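Fibronectin type III domain-containing protein (Simiduia agarivorans, PDB 6P2K) probably cleaves xyloglucan or a related beta-glucan as a family GH74 glycoside hydrolase, this chain being its catalytic part, built of two seven-bladed beta-propellers. Local coordinates at residues Thr401-His409 with Met743-Asp751; Val448-Ala456 with Leu511-Ala522. All coordinates share one frame; numbering follows the deposited sequence.

Contact 1 (Thr401-His409 with Met743-Asp751); sequences TYTYDVAVH and MTSSRFIKD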
ATOM      1  N   THR B 401     -15.491 -26.495 -27.332  1.00 21.27           N
ATOM      2  CA  THR B 401     -16.237 -25.358 -26.814  1.00 21.02           C
ATOM      3  C   THR B 401     -16.914 -24.601 -27.945  1.00 19.71           C
ATOM      4  O   THR B 401     -16.369 -24.484 -29.047  1.00 18.45           O
ATOM      5  CB  THR B 401     -15.327 -24.397 -26.046  1.00 19.22           C
ATOM      6  OG1 THR B 401     -14.330 -23.865 -26.930  1.00 16.88           O
ATOM      7  CG2 THR B 401     -14.653 -25.109 -24.882  1.00 13.22           C
ATOM      8  N   TYR B 402     -18.110 -24.094 -27.661  1.00 18.07           N
ATOM      9  CA  TYR B 402     -18.722 -23.070 -28.500  1.00 17.88           C
ATOM     10  C   TYR B 402     -18.086 -21.731 -28.141  1.00 18.24           C
ATOM     11  O   TYR B 402     -18.343 -21.180 -27.064  1.00 19.30           O
ATOM     12  CB  TYR B 402     -20.237 -23.034 -28.301  1.00 17.32           C
ATOM     13  CG  TYR B 402     -20.966 -22.245 -29.375  1.00 21.32           C
ATOM     14  CD1 TYR B 402     -20.807 -20.865 -29.481  1.00 18.66           C
ATOM     15  CD2 TYR B 402     -21.808 -22.880 -30.282  1.00 19.16           C
ATOM     16  CE1 TYR B 402     -21.456 -20.143 -30.453  1.00 21.30           C
ATOM     17  CE2 TYR B 402     -22.470 -22.160 -31.260  1.00 21.12           C
ATOM     18  CZ  TYR B 402     -22.285 -20.791 -31.340  1.00 23.57           C
ATOM     19  OH  TYR B 402     -22.928 -20.059 -32.307  1.00 26.15           O
ATOM     20  N   THR B 403     -17.256 -21.202 -29.033  1.00 15.69           N
ATOM     21  CA  THR B 403     -16.582 -19.931 -28.807  1.00 18.61           C
ATOM     22  C   THR B 403     -17.158 -18.874 -29.739  1.00 20.54           C
ATOM     23  O   THR B 403     -17.197 -19.072 -30.959  1.00 20.35           O
ATOM     24  CB  THR B 403     -15.072 -20.064 -29.009  1.00 20.44           C
ATOM     25  OG1 THR B 403     -14.578 -21.143 -28.202  1.00 18.61           O
ATOM     26  CG2 THR B 403     -14.367 -18.777 -28.597  1.00 16.95           C
ATOM     27  N   TYR B 404     -17.609 -17.757 -29.156  1.00 17.78           N
ATOM     28  CA  TYR B 404     -18.260 -16.688 -29.911  1.00 17.57           C
ATOM     29  C   TYR B 404     -17.258 -15.752 -30.582  1.00 18.96           C
ATOM     30  O   TYR B 404     -17.471 -15.327 -31.723  1.00 19.40           O
ATOM     31  CB  TYR B 404     -19.140 -15.831 -28.997  1.00 16.82           C
ATOM     32  CG  TYR B 404     -20.347 -16.473 -28.345  1.00 18.47           C
ATOM     33  CD1 TYR B 404     -21.535 -16.651 -29.046  1.00 14.67           C
ATOM     34  CD2 TYR B 404     -20.321 -16.828 -27.001  1.00 17.02           C
ATOM     35  CE1 TYR B 404     -22.650 -17.203 -28.436  1.00 17.52           C
ATOM     36  CE2 TYR B 404     -21.432 -17.377 -26.381  1.00 18.03           C
ATOM     37  CZ  TYR B 404     -22.590 -17.562 -27.100  1.00 18.98           C
ATOM     38  OH  TYR B 404     -23.689 -18.104 -26.481  1.00 19.16           O
ATOM     39  N   ASP B 405     -16.195 -15.381 -29.870  1.00 17.61           N
ATOM     40  CA  ASP B 405     -15.363 -14.241 -30.240  1.00 17.35           C
ATOM     41  C   ASP B 405     -14.001 -14.419 -29.582  1.00 19.43           C
ATOM     42  O   ASP B 405     -13.844 -15.215 -28.650  1.00 14.82           O
ATOM     43  CB  ASP B 405     -16.026 -12.915 -29.816  1.00 17.65           C
ATOM     44  CG  ASP B 405     -15.596 -11.726 -30.679  1.00 21.78           C
ATOM     45  OD1 ASP B 405     -14.569 -11.863 -31.381  1.00 16.08           O
ATOM     46  OD2 ASP B 405     -16.300 -10.673 -30.681  1.00 21.27           O
ATOM     47  N   VAL B 406     -13.014 -13.677 -30.086  1.00 18.71           N
ATOM     48  CA  VAL B 406     -11.653 -13.719 -29.562  1.00 16.80           C
ATOM     49  C   VAL B 406     -11.076 -12.312 -29.598  1.00 19.59           C
ATOM     50  O   VAL B 406     -11.433 -11.498 -30.453  1.00 18.48           O
ATOM     51  CB  VAL B 406     -10.757 -14.703 -30.358  1.00 19.17           C
ATOM     52  CG1 VAL B 406     -10.622 -14.259 -31.813  1.00 15.52           C
ATOM     53  CG2 VAL B 406      -9.384 -14.860 -29.706  1.00 12.35           C
ATOM     54  N   ALA B 407     -10.194 -12.020 -28.645  1.00 21.47           N
ATOM     55  CA  ALA B 407      -9.434 -10.779 -28.637  1.00 20.40           C
ATOM     56  C   ALA B 407      -8.035 -11.068 -28.111  1.00 19.73           C
ATOM     57  O   ALA B 407      -7.849 -11.927 -27.246  1.00 21.93           O
ATOM     58  CB  ALA B 407     -10.110  -9.697 -27.787  1.00 16.91           C
ATOM     59  N   VAL B 408      -7.051 -10.345 -28.641  1.00 18.94           N
ATOM     60  CA  VAL B 408      -5.645 -10.579 -28.333  1.00 17.88           C
ATOM     61  C   VAL B 408      -4.970  -9.248 -28.031  1.00 20.91           C
ATOM     62  O   VAL B 408      -5.188  -8.259 -28.738  1.00 21.78           O
ATOM     63  CB  VAL B 408      -4.918 -11.290 -29.495  1.00 18.11           C
ATOM     64  CG1 VAL B 408      -3.429 -11.415 -29.204  1.00 16.80           C
ATOM     65  CG2 VAL B 408      -5.522 -12.661 -29.757  1.00 21.97           C
ATOM     66  N   HIS B 409      -4.144  -9.224 -26.985  1.00 17.60           N
ATOM     67  CA  HIS B 409      -3.204  -8.120 -26.798  1.00 18.77           C
ATOM     68  C   HIS B 409      -1.924  -8.671 -26.189  1.00 22.12           C
ATOM     69  O   HIS B 409      -1.932  -9.119 -25.042  1.00 23.06           O
ATOM     70  CB  HIS B 409      -3.786  -7.014 -25.923  1.00 16.47           C
ATOM     71  CG  HIS B 409      -2.971  -5.761 -25.944  1.00 21.45           C
ATOM     72  ND1 HIS B 409      -1.863  -5.585 -25.144  1.00 21.12           N
ATOM     73  CD2 HIS B 409      -3.066  -4.648 -26.709  1.00 21.46           C
ATOM     74  CE1 HIS B 409      -1.326  -4.403 -25.397  1.00 23.23           C
ATOM     75  NE2 HIS B 409      -2.037  -3.816 -26.343  1.00 23.01           N
ATOM     76  N   MET B 743     -17.211 -21.171 -38.516  1.00 22.41           N
ATOM     77  CA  MET B 743     -16.595 -20.097 -37.750  1.00 24.43           C
ATOM     78  C   MET B 743     -17.635 -19.101 -37.261  1.00 25.08           C
ATOM     79  O   MET B 743     -18.571 -18.758 -37.987  1.00 20.49           O
ATOM     80  CB  MET B 743     -15.541 -19.364 -38.579  1.00 24.12           C
ATOM     81  CG  MET B 743     -14.318 -20.205 -38.892  1.00 26.20           C
ATOM     82  SD  MET B 743     -13.192 -19.371 -40.015  1.00 25.44           S
ATOM     83  CE  MET B 743     -11.859 -20.566 -40.090  1.00 30.03           C
ATOM     84  N   THR B 744     -17.457 -18.641 -36.024  1.00 21.32           N
ATOM     85  CA  THR B 744     -18.259 -17.558 -35.474  1.00 19.90           C
ATOM     86  C   THR B 744     -17.577 -16.203 -35.582  1.00 20.70           C
ATOM     87  O   THR B 744     -18.268 -15.180 -35.631  1.00 22.59           O
ATOM     88  CB  THR B 744     -18.595 -17.830 -34.001  1.00 21.13           C
ATOM     89  OG1 THR B 744     -17.397 -18.175 -33.296  1.00 18.74           O
ATOM     90  CG2 THR B 744     -19.601 -18.971 -33.878  1.00 18.38           C
ATOM     91  N   SER B 745     -16.247 -16.173 -35.622  1.00 17.68           N
ATOM     92  CA  SER B 745     -15.510 -14.920 -35.685  1.00 24.01           C
ATOM     93  C   SER B 745     -14.125 -15.184 -36.259  1.00 24.62           C
ATOM     94  O   SER B 745     -13.558 -16.266 -36.077  1.00 22.25           O
ATOM     95  CB  SER B 745     -15.381 -14.270 -34.303  1.00 25.50           C
ATOM     96  OG  SER B 745     -14.382 -14.921 -33.534  1.00 29.82           O
ATOM     97  N   SER B 746     -13.591 -14.183 -36.955  1.00 22.06           N
ATOM     98  CA  SER B 746     -12.218 -14.204 -37.439  1.00 25.24           C
ATOM     99  C   SER B 746     -11.609 -12.818 -37.301  1.00 25.06           C
ATOM    100  O   SER B 746     -12.286 -11.808 -37.515  1.00 23.06           O
ATOM    101  CB  SER B 746     -12.132 -14.678 -38.902  1.00 25.45           C
ATOM    102  OG  SER B 746     -12.690 -15.971 -39.063  1.00 29.51           O
ATOM    103  N   ARG B 747     -10.330 -12.777 -36.932  1.00 23.20           N
ATOM    104  CA  ARG B 747      -9.576 -11.535 -36.843  1.00 24.06           C
ATOM    105  C   ARG B 747      -8.189 -11.766 -37.418  1.00 24.30           C
ATOM    106  O   ARG B 747      -7.570 -12.803 -37.162  1.00 23.63           O
ATOM    107  CB  ARG B 747      -9.444 -11.031 -35.396  1.00 27.23           C
ATOM    108  CG  ARG B 747     -10.737 -10.570 -34.749  1.00 34.27           C
ATOM    109  CD  ARG B 747     -10.452  -9.842 -33.445  1.00 40.04           C
ATOM    110  NE  ARG B 747     -11.625  -9.776 -32.575  1.00 44.20           N
ATOM    111  CZ  ARG B 747     -12.509  -8.784 -32.585  1.00 44.91           C
ATOM    112  NH1 ARG B 747     -12.358  -7.768 -33.428  1.00 37.25           N
ATOM    113  NH2 ARG B 747     -13.546  -8.805 -31.754  1.00 45.37           N
ATOM    114  N   PHE B 748      -7.707 -10.806 -38.197  1.00 25.97           N
ATOM    115  CA  PHE B 748      -6.322 -10.813 -38.648  1.00 29.30           C
ATOM    116  C   PHE B 748      -5.475 -10.116 -37.593  1.00 28.77           C
ATOM    117  O   PHE B 748      -5.700  -8.942 -37.282  1.00 28.59           O
ATOM    118  CB  PHE B 748      -6.180 -10.129 -40.006  1.00 25.39           C
ATOM    119  CG  PHE B 748      -6.732 -10.933 -41.146  1.00 25.33           C
ATOM    120  CD1 PHE B 748      -5.998 -11.966 -41.701  1.00 24.72           C
ATOM    121  CD2 PHE B 748      -7.988 -10.658 -41.662  1.00 23.65           C
ATOM    122  CE1 PHE B 748      -6.503 -12.707 -42.751  1.00 25.12           C
ATOM    123  CE2 PHE B 748      -8.500 -11.397 -42.711  1.00 24.63           C
ATOM    124  CZ  PHE B 748      -7.756 -12.424 -43.255  1.00 25.38           C
ATOM    125  N   ILE B 749      -4.507 -10.840 -37.038  1.00 27.65           N
ATOM    126  CA  ILE B 749      -3.753 -10.378 -35.882  1.00 26.58           C
ATOM    127  C   ILE B 749      -2.274 -10.630 -36.131  1.00 29.84           C
ATOM    128  O   ILE B 749      -1.887 -11.732 -36.537  1.00 32.15           O
ATOM    129  CB  ILE B 749      -4.220 -11.081 -34.592  1.00 26.59           C
ATOM    130  CG1 ILE B 749      -5.677 -10.716 -34.298  1.00 27.19           C
ATOM    131  CG2 ILE B 749      -3.327 -10.708 -33.417  1.00 28.13           C
ATOM    132  CD1 ILE B 749      -6.217 -11.323 -33.037  1.00 31.58           C
ATOM    133  N   LYS B 750      -1.454  -9.608 -35.896  1.00 29.47           N
ATOM    134  CA  LYS B 750      -0.007  -9.725 -36.007  1.00 33.91           C
ATOM    135  C   LYS B 750       0.569 -10.160 -34.666  1.00 34.41           C
ATOM    136  O   LYS B 750       0.302  -9.533 -33.637  1.00 36.98           O
ATOM    137  CB  LYS B 750       0.612  -8.398 -36.446  1.00 36.45           C
ATOM    138  CG  LYS B 750       2.116  -8.461 -36.660  1.00 43.42           C
ATOM    139  CD  LYS B 750       2.604  -7.282 -37.489  1.00 49.98           C
ATOM    140  CE  LYS B 750       2.912  -7.702 -38.918  1.00 55.74           C
ATOM    141  NZ  LYS B 750       4.357  -7.514 -39.251  1.00 61.55           N
ATOM    142  N   ASP B 751       1.354 -11.235 -34.681  1.00 36.31           N
ATOM    143  CA  ASP B 751       1.931 -11.800 -33.464  1.00 42.41           C
ATOM    144  C   ASP B 751       3.392 -12.122 -33.738  1.00 44.84           C
ATOM    145  O   ASP B 751       3.691 -13.001 -34.553  1.00 47.57           O
ATOM    146  CB  ASP B 751       1.167 -13.048 -33.018  1.00 49.51           C
ATOM    147  CG  ASP B 751       1.703 -13.635 -31.727  1.00 58.34           C
ATOM    148  OD1 ASP B 751       1.572 -12.979 -30.672  1.00 61.91           O
ATOM    149  OD2 ASP B 751       2.255 -14.756 -31.767  1.00 61.37           O
TER
HETATM  150  O   HOH W   1     -18.352 -13.094 -33.107  1.00 45.83           O
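Strands 403-409 and 745-751 run side by side in the same direction, 16° apart and 6.6 Å between axes, with T744 and S745 level with Y404 and D405. The direct bonds between them come from side chains, and a water lies between Y404 O and T744 O. T744 OG1 donates to T403 O over 2.5 Å, in the carbonyl plane; its chi1 of 50° sets the hydroxyl between its own backbone N and carbonyl carbon, while CG2 lies 3.8 Å from Y402 OH, itself hydrogen-bonded to K693. S745 OG, hydrogen-bonded to T760 OG1 on the adjoining strand 754-761, rests against D405 CA. R747 reaches across with its chain extended from CG to NE. NE donates to V406 O over 2.7 Å, nearly along the C=O axis, and NH2 forms a salt bridge with D405 OD1 at 3.2 Å, its hydrogen bond weak and bent, with guanidinium and carboxylate planes almost parallel. The same OD1 takes the backbone N-H of V406, leaving OD2 to bind the zinc ion; this double hold probably fixes the rotation of the carboxylate. With a leucine in place of R747, V406 O would lack its side-chain donor and D405 its positive neighbour, and the zinc-binding carboxylate would probably turn more easily. Farther along, the strands diverge and the contact becomes apolar, V408 CG2 meeting I749 CD1 at 3.6 Å. Y404 and D405 both face G416 in a classic beta bulge. These innermost strands of the first and last blades of the second propeller close its ring beside the central zinc site.

Contact 2 (Val448-Ala456 with Leu511-Ala522); sequences VQAVDIADA and LRDVAVSPANPA. With PE3 (3,6,9,12,15,18,21,24,27,30,33,36,39-tridecaoxahentetracontane-1,41-diol), chain V.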
ATOM      1  N   VAL B 448     -20.317 -15.259 -22.961  1.00 17.06           N
ATOM      2  CA  VAL B 448     -19.517 -14.094 -23.352  1.00 15.01           C
ATOM      3  C   VAL B 448     -19.544 -14.010 -24.878  1.00 18.33           C
ATOM      4  O   VAL B 448     -18.692 -14.584 -25.565  1.00 15.56           O
ATOM      5  CB  VAL B 448     -18.079 -14.170 -22.826  1.00 16.01           C
ATOM      6  CG1 VAL B 448     -17.293 -12.934 -23.244  1.00 15.95           C
ATOM      7  CG2 VAL B 448     -18.074 -14.318 -21.310  1.00 15.78           C
ATOM      8  N   GLN B 449     -20.504 -13.257 -25.419  1.00 16.26           N
ATOM      9  CA  GLN B 449     -20.747 -13.237 -26.857  1.00 16.19           C
ATOM     10  C   GLN B 449     -19.876 -12.244 -27.622  1.00 17.83           C
ATOM     11  O   GLN B 449     -19.854 -12.297 -28.856  1.00 20.13           O
ATOM     12  CB  GLN B 449     -22.228 -12.942 -27.133  1.00 15.51           C
ATOM     13  CG  GLN B 449     -23.152 -14.088 -26.730  1.00 17.67           C
ATOM     14  CD  GLN B 449     -24.624 -13.814 -27.000  1.00 20.79           C
ATOM     15  OE1 GLN B 449     -24.980 -13.115 -27.949  1.00 23.08           O
ATOM     16  NE2 GLN B 449     -25.491 -14.376 -26.164  1.00 20.91           N
ATOM     17  N   ALA B 450     -19.154 -11.355 -26.941  1.00 14.97           N
ATOM     18  CA  ALA B 450     -18.337 -10.371 -27.638  1.00 16.92           C
ATOM     19  C   ALA B 450     -17.199  -9.914 -26.736  1.00 17.15           C
ATOM     20  O   ALA B 450     -17.403  -9.680 -25.543  1.00 18.58           O
ATOM     21  CB  ALA B 450     -19.178  -9.166 -28.081  1.00 13.61           C
ATOM     22  N   VAL B 451     -16.004  -9.791 -27.320  1.00 12.63           N
ATOM     23  CA  VAL B 451     -14.829  -9.258 -26.639  1.00 14.33           C
ATOM     24  C   VAL B 451     -14.084  -8.336 -27.597  1.00 17.61           C
ATOM     25  O   VAL B 451     -14.193  -8.463 -28.820  1.00 15.23           O
ATOM     26  CB  VAL B 451     -13.883 -10.373 -26.129  1.00 14.82           C
ATOM     27  CG1 VAL B 451     -14.524 -11.143 -24.980  1.00 15.67           C
ATOM     28  CG2 VAL B 451     -13.503 -11.320 -27.262  1.00 13.70           C
ATOM     29  N   ASP B 452     -13.318  -7.403 -27.028  1.00 20.37           N
ATOM     30  CA  ASP B 452     -12.477  -6.492 -27.798  1.00 20.51           C
ATOM     31  C   ASP B 452     -11.466  -5.860 -26.848  1.00 19.10           C
ATOM     32  O   ASP B 452     -11.524  -6.055 -25.632  1.00 19.57           O
ATOM     33  CB  ASP B 452     -13.312  -5.421 -28.516  1.00 22.08           C
ATOM     34  CG  ASP B 452     -12.693  -4.979 -29.837  1.00 25.08           C
ATOM     35  OD1 ASP B 452     -11.477  -5.205 -30.038  1.00 23.95           O
ATOM     36  OD2 ASP B 452     -13.422  -4.401 -30.676  1.00 22.03           O
ATOM     37  N   ILE B 453     -10.526  -5.106 -27.418  1.00 20.33           N
ATOM     38  CA  ILE B 453      -9.491  -4.416 -26.651  1.00 22.81           C
ATOM     39  C   ILE B 453      -9.663  -2.917 -26.851  1.00 20.78           C
ATOM     40  O   ILE B 453      -9.617  -2.428 -27.987  1.00 22.11           O
ATOM     41  CB  ILE B 453      -8.074  -4.852 -27.062  1.00 21.80           C
ATOM     42  CG1 ILE B 453      -7.956  -6.378 -27.091  1.00 18.69           C
ATOM     43  CG2 ILE B 453      -7.038  -4.245 -26.117  1.00 16.31           C
ATOM     44  CD1 ILE B 453      -8.067  -7.039 -25.729  1.00 16.13           C
ATOM     45  N   ALA B 454      -9.843  -2.188 -25.750  1.00 19.47           N
ATOM     46  CA  ALA B 454     -10.004  -0.741 -25.756  1.00 18.95           C
ATOM     47  C   ALA B 454      -8.766  -0.073 -25.157  1.00 24.34           C
ATOM     48  O   ALA B 454      -7.734  -0.714 -24.926  1.00 21.92           O
ATOM     49  CB  ALA B 454     -11.276  -0.349 -25.000  1.00 16.59           C
ATOM     50  N   ASP B 455      -8.878   1.227 -24.882  1.00 25.04           N
ATOM     51  CA  ASP B 455      -7.751   2.032 -24.414  1.00 27.25           C
ATOM     52  C   ASP B 455      -8.237   2.972 -23.316  1.00 27.68           C
ATOM     53  O   ASP B 455      -9.009   3.897 -23.586  1.00 27.34           O
ATOM     54  CB  ASP B 455      -7.134   2.820 -25.567  1.00 34.91           C
ATOM     55  CG  ASP B 455      -6.243   3.942 -25.091  1.00 44.03           C
ATOM     56  OD1 ASP B 455      -5.317   3.659 -24.310  1.00 44.02           O
ATOM     57  OD2 ASP B 455      -6.469   5.103 -25.495  1.00 48.98           O
ATOM     58  N   ALA B 456      -7.774   2.749 -22.087  1.00 21.68           N
ATOM     59  CA  ALA B 456      -8.154   3.563 -20.932  1.00 22.35           C
ATOM     60  C   ALA B 456      -6.933   4.352 -20.465  1.00 21.26           C
ATOM     61  O   ALA B 456      -6.103   3.838 -19.709  1.00 24.82           O
ATOM     62  CB  ALA B 456      -8.714   2.689 -19.812  1.00 21.21           C
ATOM     63  N   LEU B 511     -25.923  -7.423 -25.191  1.00 20.94           N
ATOM     64  CA  LEU B 511     -25.036  -6.682 -26.089  1.00 19.64           C
ATOM     65  C   LEU B 511     -24.422  -7.687 -27.058  1.00 20.35           C
ATOM     66  O   LEU B 511     -23.308  -8.183 -26.872  1.00 19.24           O
ATOM     67  CB  LEU B 511     -23.962  -5.933 -25.307  1.00 15.69           C
ATOM     68  CG  LEU B 511     -24.382  -5.185 -24.041  1.00 18.19           C
ATOM     69  CD1 LEU B 511     -23.176  -4.534 -23.368  1.00 20.45           C
ATOM     70  CD2 LEU B 511     -25.447  -4.151 -24.360  1.00 18.19           C
ATOM     71  N   ARG B 512     -25.171  -7.992 -28.123  1.00 20.33           N
ATOM     72  CA  ARG B 512     -24.769  -9.093 -28.995  1.00 21.20           C
ATOM     73  C   ARG B 512     -23.426  -8.829 -29.665  1.00 22.39           C
ATOM     74  O   ARG B 512     -22.690  -9.775 -29.964  1.00 21.37           O
ATOM     75  CB  ARG B 512     -25.845  -9.383 -30.039  1.00 19.59           C
ATOM     76  CG  ARG B 512     -25.640 -10.735 -30.688  1.00 21.45           C
ATOM     77  CD  ARG B 512     -26.793 -11.163 -31.567  1.00 24.77           C
ATOM     78  NE  ARG B 512     -26.488 -12.441 -32.203  1.00 19.52           N
ATOM     79  CZ  ARG B 512     -26.905 -12.797 -33.414  1.00 24.79           C
ATOM     80  NH1 ARG B 512     -27.656 -11.968 -34.128  1.00 23.46           N
ATOM     81  NH2 ARG B 512     -26.565 -13.983 -33.911  1.00 24.79           N
ATOM     82  N   ASP B 513     -23.076  -7.567 -29.903  1.00 22.81           N
ATOM     83  CA  ASP B 513     -21.691  -7.251 -30.218  1.00 22.14           C
ATOM     84  C   ASP B 513     -21.274  -5.985 -29.487  1.00 20.85           C
ATOM     85  O   ASP B 513     -22.094  -5.122 -29.161  1.00 19.65           O
ATOM     86  CB  ASP B 513     -21.436  -7.099 -31.727  1.00 22.64           C
ATOM     87  CG  ASP B 513     -19.946  -7.228 -32.097  1.00 24.96           C
ATOM     88  OD1 ASP B 513     -19.221  -8.098 -31.538  1.00 21.73           O
ATOM     89  OD2 ASP B 513     -19.500  -6.453 -32.974  1.00 23.51           O
ATOM     90  N   VAL B 514     -19.978  -5.923 -29.208  1.00 22.92           N
ATOM     91  CA  VAL B 514     -19.303  -4.792 -28.592  1.00 20.66           C
ATOM     92  C   VAL B 514     -18.050  -4.558 -29.418  1.00 23.26           C
ATOM     93  O   VAL B 514     -17.302  -5.504 -29.683  1.00 23.40           O
ATOM     94  CB  VAL B 514     -18.940  -5.080 -27.122  1.00 18.13           C
ATOM     95  CG1 VAL B 514     -18.048  -3.989 -26.559  1.00 15.25           C
ATOM     96  CG2 VAL B 514     -20.192  -5.273 -26.276  1.00 12.59           C
ATOM     97  N   ALA B 515     -17.829  -3.319 -29.853  1.00 23.20           N
ATOM     98  CA  ALA B 515     -16.712  -3.055 -30.746  1.00 19.67           C
ATOM     99  C   ALA B 515     -16.066  -1.717 -30.424  1.00 22.22           C
ATOM    100  O   ALA B 515     -16.753  -0.738 -30.115  1.00 24.38           O
ATOM    101  CB  ALA B 515     -17.156  -3.085 -32.216  1.00 18.95           C
ATOM    102  N   VAL B 516     -14.738  -1.688 -30.517  1.00 20.22           N
ATOM    103  CA  VAL B 516     -13.930  -0.512 -30.218  1.00 17.41           C
ATOM    104  C   VAL B 516     -13.618   0.217 -31.518  1.00 21.09           C
ATOM    105  O   VAL B 516     -13.321  -0.411 -32.545  1.00 23.65           O
ATOM    106  CB  VAL B 516     -12.640  -0.928 -29.484  1.00 18.81           C
ATOM    107  CG1 VAL B 516     -11.764   0.265 -29.213  1.00 20.71           C
ATOM    108  CG2 VAL B 516     -12.981  -1.651 -28.186  1.00 17.44           C
ATOM    109  N   SER B 517     -13.697   1.540 -31.484  1.00 18.64           N
ATOM    110  CA  SER B 517     -13.364   2.339 -32.661  1.00 20.27           C
ATOM    111  C   SER B 517     -11.866   2.300 -32.921  1.00 20.24           C
ATOM    112  O   SER B 517     -11.088   2.687 -32.040  1.00 20.51           O
ATOM    113  CB  SER B 517     -13.816   3.784 -32.467  1.00 24.17           C
ATOM    114  OG  SER B 517     -13.068   4.669 -33.288  1.00 21.99           O
ATOM    115  N   PRO B 518     -11.414   1.856 -34.098  1.00 24.71           N
ATOM    116  CA  PRO B 518      -9.972   1.910 -34.383  1.00 26.24           C
ATOM    117  C   PRO B 518      -9.437   3.328 -34.452  1.00 27.87           C
ATOM    118  O   PRO B 518      -8.258   3.546 -34.152  1.00 27.96           O
ATOM    119  CB  PRO B 518      -9.849   1.193 -35.734  1.00 28.27           C
ATOM    120  CG  PRO B 518     -11.087   0.356 -35.846  1.00 27.97           C
ATOM    121  CD  PRO B 518     -12.161   1.149 -35.153  1.00 24.77           C
ATOM    122  N   ALA B 519     -10.269   4.300 -34.835  1.00 29.37           N
ATOM    123  CA  ALA B 519      -9.812   5.683 -34.903  1.00 28.40           C
ATOM    124  C   ALA B 519      -9.630   6.281 -33.516  1.00 28.31           C
ATOM    125  O   ALA B 519      -8.810   7.188 -33.337  1.00 31.05           O
ATOM    126  CB  ALA B 519     -10.797   6.523 -35.714  1.00 28.83           C
ATOM    127  N   ASN B 520     -10.382   5.789 -32.532  1.00 25.80           N
ATOM    128  CA  ASN B 520     -10.297   6.289 -31.160  1.00 23.75           C
ATOM    129  C   ASN B 520     -10.558   5.120 -30.229  1.00 23.68           C
ATOM    130  O   ASN B 520     -11.697   4.879 -29.805  1.00 22.30           O
ATOM    131  CB  ASN B 520     -11.291   7.423 -30.911  1.00 25.58           C
ATOM    132  CG  ASN B 520     -11.234   7.956 -29.488  1.00 26.87           C
ATOM    133  OD1 ASN B 520     -10.380   7.562 -28.696  1.00 28.25           O
ATOM    134  ND2 ASN B 520     -12.151   8.859 -29.159  1.00 23.47           N
ATOM    135  N   PRO B 521      -9.515   4.361 -29.880  1.00 24.36           N
ATOM    136  CA  PRO B 521      -9.717   3.139 -29.089  1.00 24.31           C
ATOM    137  C   PRO B 521     -10.212   3.378 -27.671  1.00 23.48           C
ATOM    138  O   PRO B 521     -10.388   2.405 -26.929  1.00 22.79           O
ATOM    139  CB  PRO B 521      -8.326   2.488 -29.090  1.00 23.65           C
ATOM    140  CG  PRO B 521      -7.379   3.620 -29.329  1.00 26.39           C
ATOM    141  CD  PRO B 521      -8.102   4.580 -30.229  1.00 26.19           C
ATOM    142  N   ALA B 522     -10.439   4.625 -27.263  1.00 20.06           N
ATOM    143  CA  ALA B 522     -11.123   4.879 -26.003  1.00 17.95           C
ATOM    144  C   ALA B 522     -12.637   4.809 -26.147  1.00 17.11           C
ATOM    145  O   ALA B 522     -13.341   4.701 -25.136  1.00 19.74           O
ATOM    146  CB  ALA B 522     -10.716   6.245 -25.445  1.00 19.04           C
TER
HETATM  147  O43 PE3 V 807      -2.395   1.105 -25.137  1.00 71.35           O
HETATM  148  C42 PE3 V 807      -3.155   1.156 -26.346  1.00 69.00           C
HETATM  149  C41 PE3 V 807      -4.066  -0.070 -26.440  1.00 67.70           C
HETATM  150  O40 PE3 V 807      -4.794   0.031 -27.671  1.00 68.96           O
HETATM  151  C39 PE3 V 807      -5.662  -1.095 -27.850  1.00 68.17           C
HETATM  152  C38 PE3 V 807      -6.407  -0.928 -29.168  1.00 68.47           C
HETATM  153  O37 PE3 V 807      -5.468  -0.858 -30.256  1.00 69.22           O
HETATM  154  O   HOH W   2     -24.258 -13.835 -30.606  1.00 27.17           O
HETATM  155  O   HOH W   3     -16.427  -7.978 -30.536  1.00 17.08           O
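This is a buried blade-to-blade contact in the second propeller, between the innermost strands of two consecutive blades: 448-456 and 511-516 run parallel, 6° apart and 5.6 Å between axes, and pack through side chains. At its middle D452 OD2 accepts V516 N at 3.0 Å, from above the carboxylate plane, and D452 OD1 takes the N-H of I453, so each oxygen has a backbone donor. With CG1 anti to the backbone N (chi1 178°), V516 turns CG2 against D452 CG at 3.7 Å and A454 CB at 3.8 Å. Toward the start of the strand, A450 CB lies 3.6 Å from D513 OD1, which binds zinc; D513 OD2 is held by the backbone of I573. One water donates to both V451 O and V514 O, another gives to Q449 OE1 and accepts from R512 NE at the edge of the guanidinium, whose plane is nearly perpendicular to the amide. Q449 NE2 is hydrogen-bonded to D447. R512 also meets W616 by a cation-pi contact and a bond from NH2 to W616 O. At the far end D455 N makes a weak bond to P521 O, and a polyethylene glycol fragment touches P521 CB. One carboxylate and one water thus satisfy backbone groups of strands that do not pair directly, a second water joins side chains, and the joint depends on a few polar bridges among small apolar contacts.

Strand 403-409 of contact 1 packs directly on strand 448-456 of contact 2, so these four innermost strands follow one another round the same propeller. The two contacts meet at zinc: D405 OD2 and D513 OD1, 4.0 Å apart, both bind it, and the metal's charge probably offsets the repulsion. Contact 1, only partly buried yet nearer the centre of the chain, joins blades distant in sequence and relies on a threonine donor and an arginine that adds a salt bridge. Contact 2 is more fully buried, joins blades successive in sequence, and uses an aspartate as acceptor; water lies between the strands in both. The guanidinium of R747 also packs against V451 O, 3.0 Å from its NH2.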